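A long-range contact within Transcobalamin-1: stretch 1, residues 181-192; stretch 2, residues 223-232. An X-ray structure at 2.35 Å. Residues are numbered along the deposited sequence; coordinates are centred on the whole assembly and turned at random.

Stretch 1 181-192: SQFSVDTGAMAV
Stretch 2 (223-232) SLVEKILSEK

Stretch 1 runs as a short strand (Gln182-Phe183, phi/psi near -90/123 and -69/128), passes through Ser184 at the N-cap position, and enters a helix at Val185 that continues beyond Val192. Stretch 2 enters already helical at Ser223, with a type I turn from Leu229 to Lys232 leading out. The two helices pack roughly antiparallel, their N-to-C directions at 147° and their axes 9.5 Å apart at closest approach. The register is set by CA-CA distances of 7.5 Å for Phe183-Lys227, 5.7 Å for Val185-Ile228 and 6.0 Å for Gly188-Leu224.

The CA-to-CB bond of Phe183 (chi1 t, chi2 79°) points toward stretch 2, and its ring packs against Leu224, Lys227 and Ile228. Lys227 CB lies over one face, 3.8 Å from the Phe183 ring centroid, in a CH-pi contact; the rest of that lysine (m, t, t, m) leads away, so its aliphatic root packs while NZ is hydrogen-bonded elsewhere in the structure. At the ring edge, Phe183 CE1 is 4.2 Å from Leu224 CD2. Gly188 leaves room for this ring: an ideal CB there would lie 2.4 Å from Phe183 CZ. Ile228 (m, t) packs against the same bare backbone, with CD1 3.8 Å from Gly188 C and 4.2 Å from Ala189 CB.

Farther along helix 1, Leu224 (m, t) fills the space beside the small Ala191 and the branched Val192, with CD1 3.9 Å from Ala191 CB and CB 3.6 Å from Val192 CG2 (Val192 chi1 t). Val192 CG2 also lies 4.1 Å from Ile228 CD1.

At the other end, Glu231 (m, m, chi3 -19°) combines apolar and polar contacts: its CB packs 3.7 Å from Val185 CG2 (Val185 chi1 t), while its OE1 accepts a nearly straight hydrogen bond from Gln182 NE2 (3.1 Å, 169°). Gln182 (t, p, chi3 38°) also donates from NE2 to Phe183 O at 2.9 Å. The contact buries 512 Å², both sides summed, with Phe183, Ile228, Leu224 and Val192 buried in the assembly while Glu231 and Lys227 stay partly exposed.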

# COMPACT_ATOMS: atom_id res chain seq x y z
N SER A 181 1.69 9.86 15.76
CA SER A 181 0.92 11.09 15.65
C SER A 181 0.53 11.34 14.20
O SER A 181 -0.25 12.24 13.90
CB SER A 181 1.72 12.27 16.19
OG SER A 181 2.91 12.46 15.44
N GLN A 182 1.09 10.53 13.30
CA GLN A 182 0.89 10.73 11.87
C GLN A 182 -0.32 9.97 11.33
O GLN A 182 -0.41 8.75 11.45
CB GLN A 182 2.15 10.32 11.10
CG GLN A 182 2.01 10.40 9.59
CD GLN A 182 1.78 11.82 9.11
OE1 GLN A 182 2.34 12.77 9.64
NE2 GLN A 182 0.94 11.96 8.09
N PHE A 183 -1.24 10.69 10.71
CA PHE A 183 -2.35 10.06 10.03
C PHE A 183 -1.83 9.32 8.81
O PHE A 183 -1.10 9.88 8.01
CB PHE A 183 -3.38 11.11 9.63
CG PHE A 183 -4.44 10.61 8.69
CD1 PHE A 183 -5.50 9.87 9.16
CD2 PHE A 183 -4.38 10.90 7.34
CE1 PHE A 183 -6.48 9.43 8.30
CE2 PHE A 183 -5.35 10.45 6.48
CZ PHE A 183 -6.41 9.72 6.96
N SER A 184 -2.18 8.05 8.69
CA SER A 184 -1.76 7.24 7.55
C SER A 184 -2.63 7.54 6.34
O SER A 184 -3.77 7.08 6.25
CB SER A 184 -1.82 5.75 7.89
OG SER A 184 -1.47 4.95 6.77
N VAL A 185 -2.08 8.29 5.40
CA VAL A 185 -2.77 8.66 4.18
C VAL A 185 -3.16 7.43 3.38
O VAL A 185 -4.27 7.34 2.88
CB VAL A 185 -1.89 9.58 3.32
CG1 VAL A 185 -2.55 9.88 1.99
CG2 VAL A 185 -1.60 10.87 4.07
N ASP A 186 -2.25 6.48 3.28
CA ASP A 186 -2.49 5.25 2.54
C ASP A 186 -3.71 4.52 3.10
O ASP A 186 -4.59 4.10 2.36
CB ASP A 186 -1.27 4.32 2.63
CG ASP A 186 0.04 5.05 2.40
OD1 ASP A 186 0.46 5.83 3.28
OD2 ASP A 186 0.66 4.84 1.33
N THR A 187 -3.73 4.38 4.42
CA THR A 187 -4.83 3.73 5.11
C THR A 187 -6.14 4.49 4.91
O THR A 187 -7.16 3.90 4.57
CB THR A 187 -4.52 3.61 6.61
OG1 THR A 187 -3.28 2.91 6.79
CG2 THR A 187 -5.63 2.87 7.33
N GLY A 188 -6.09 5.80 5.13
CA GLY A 188 -7.25 6.65 4.92
C GLY A 188 -7.78 6.59 3.50
O GLY A 188 -8.98 6.57 3.28
N ALA A 189 -6.86 6.56 2.54
CA ALA A 189 -7.24 6.52 1.13
C ALA A 189 -7.93 5.21 0.78
O ALA A 189 -8.97 5.21 0.12
CB ALA A 189 -6.02 6.74 0.24
N MET A 190 -7.35 4.10 1.22
CA MET A 190 -7.93 2.80 0.94
C MET A 190 -9.28 2.64 1.64
O MET A 190 -10.20 2.02 1.11
CB MET A 190 -6.98 1.66 1.33
CG MET A 190 -7.37 0.31 0.73
SD MET A 190 -7.40 0.32 -1.08
CE MET A 190 -5.67 0.64 -1.45
N ALA A 191 -9.39 3.22 2.84
CA ALA A 191 -10.65 3.22 3.57
C ALA A 191 -11.73 3.98 2.80
O ALA A 191 -12.86 3.52 2.69
CB ALA A 191 -10.47 3.81 4.96
N VAL A 192 -11.35 5.14 2.27
CA VAL A 192 -12.26 5.93 1.45
C VAL A 192 -12.75 5.15 0.24
O VAL A 192 -13.94 5.19 -0.09
CB VAL A 192 -11.60 7.25 0.98
CG1 VAL A 192 -12.39 7.88 -0.15
CG2 VAL A 192 -11.48 8.21 2.16
N SER A 223 -14.91 13.01 6.73
CA SER A 223 -13.84 13.23 7.69
C SER A 223 -12.49 12.73 7.17
O SER A 223 -11.47 13.40 7.32
CB SER A 223 -14.17 12.56 9.03
OG SER A 223 -13.09 12.68 9.95
N LEU A 224 -12.50 11.55 6.55
CA LEU A 224 -11.28 10.97 5.99
C LEU A 224 -10.69 11.81 4.85
O LEU A 224 -9.47 11.94 4.74
CB LEU A 224 -11.52 9.53 5.53
CG LEU A 224 -11.73 8.51 6.65
CD1 LEU A 224 -12.06 7.14 6.09
CD2 LEU A 224 -10.50 8.45 7.54
N VAL A 225 -11.56 12.37 4.02
CA VAL A 225 -11.13 13.23 2.92
C VAL A 225 -10.44 14.48 3.45
O VAL A 225 -9.39 14.89 2.95
CB VAL A 225 -12.31 13.63 2.01
CG1 VAL A 225 -11.92 14.77 1.08
CG2 VAL A 225 -12.80 12.43 1.22
N GLU A 226 -11.02 15.08 4.48
CA GLU A 226 -10.43 16.24 5.13
C GLU A 226 -9.05 15.93 5.71
O GLU A 226 -8.12 16.71 5.55
CB GLU A 226 -11.37 16.77 6.22
CG GLU A 226 -12.69 17.28 5.67
CD GLU A 226 -13.74 17.46 6.75
OE1 GLU A 226 -13.50 17.02 7.89
OE2 GLU A 226 -14.80 18.04 6.45
N LYS A 227 -8.94 14.78 6.38
CA LYS A 227 -7.66 14.35 6.95
C LYS A 227 -6.63 14.04 5.86
O LYS A 227 -5.44 14.28 6.04
CB LYS A 227 -7.85 13.12 7.84
CG LYS A 227 -8.68 13.37 9.09
CD LYS A 227 -8.96 12.07 9.83
CE LYS A 227 -9.78 12.30 11.08
NZ LYS A 227 -9.02 13.10 12.08
N ILE A 228 -7.10 13.49 4.74
CA ILE A 228 -6.22 13.22 3.61
C ILE A 228 -5.68 14.53 3.04
O ILE A 228 -4.47 14.69 2.86
CB ILE A 228 -6.93 12.41 2.51
CG1 ILE A 228 -7.10 10.96 2.95
CG2 ILE A 228 -6.15 12.46 1.21
CD1 ILE A 228 -7.90 10.12 1.98
N LEU A 229 -6.57 15.48 2.77
CA LEU A 229 -6.19 16.78 2.22
C LEU A 229 -5.32 17.59 3.18
O LEU A 229 -4.53 18.43 2.75
CB LEU A 229 -7.42 17.58 1.81
CG LEU A 229 -8.10 17.13 0.51
CD1 LEU A 229 -9.43 17.83 0.33
CD2 LEU A 229 -7.18 17.39 -0.67
N SER A 230 -5.48 17.34 4.48
CA SER A 230 -4.68 18.03 5.49
C SER A 230 -3.22 17.62 5.42
O SER A 230 -2.35 18.28 5.99
CB SER A 230 -5.22 17.75 6.89
OG SER A 230 -6.51 18.31 7.06
N GLU A 231 -2.95 16.52 4.72
CA GLU A 231 -1.58 16.02 4.59
C GLU A 231 -1.00 16.39 3.23
O GLU A 231 0.06 15.89 2.85
CB GLU A 231 -1.54 14.51 4.78
CG GLU A 231 -2.09 14.02 6.12
CD GLU A 231 -1.23 14.40 7.31
OE1 GLU A 231 -0.04 14.72 7.11
OE2 GLU A 231 -1.75 14.37 8.44
N LYS A 232 -1.69 17.26 2.50
CA LYS A 232 -1.21 17.71 1.20
C LYS A 232 -0.03 18.66 1.38
O LYS A 232 -0.12 19.66 2.09
CB LYS A 232 -2.32 18.40 0.41
CG LYS A 232 -1.92 18.85 -0.99
CD LYS A 232 -3.12 19.32 -1.80
CE LYS A 232 -3.67 20.64 -1.29
NZ LYS A 232 -2.73 21.77 -1.54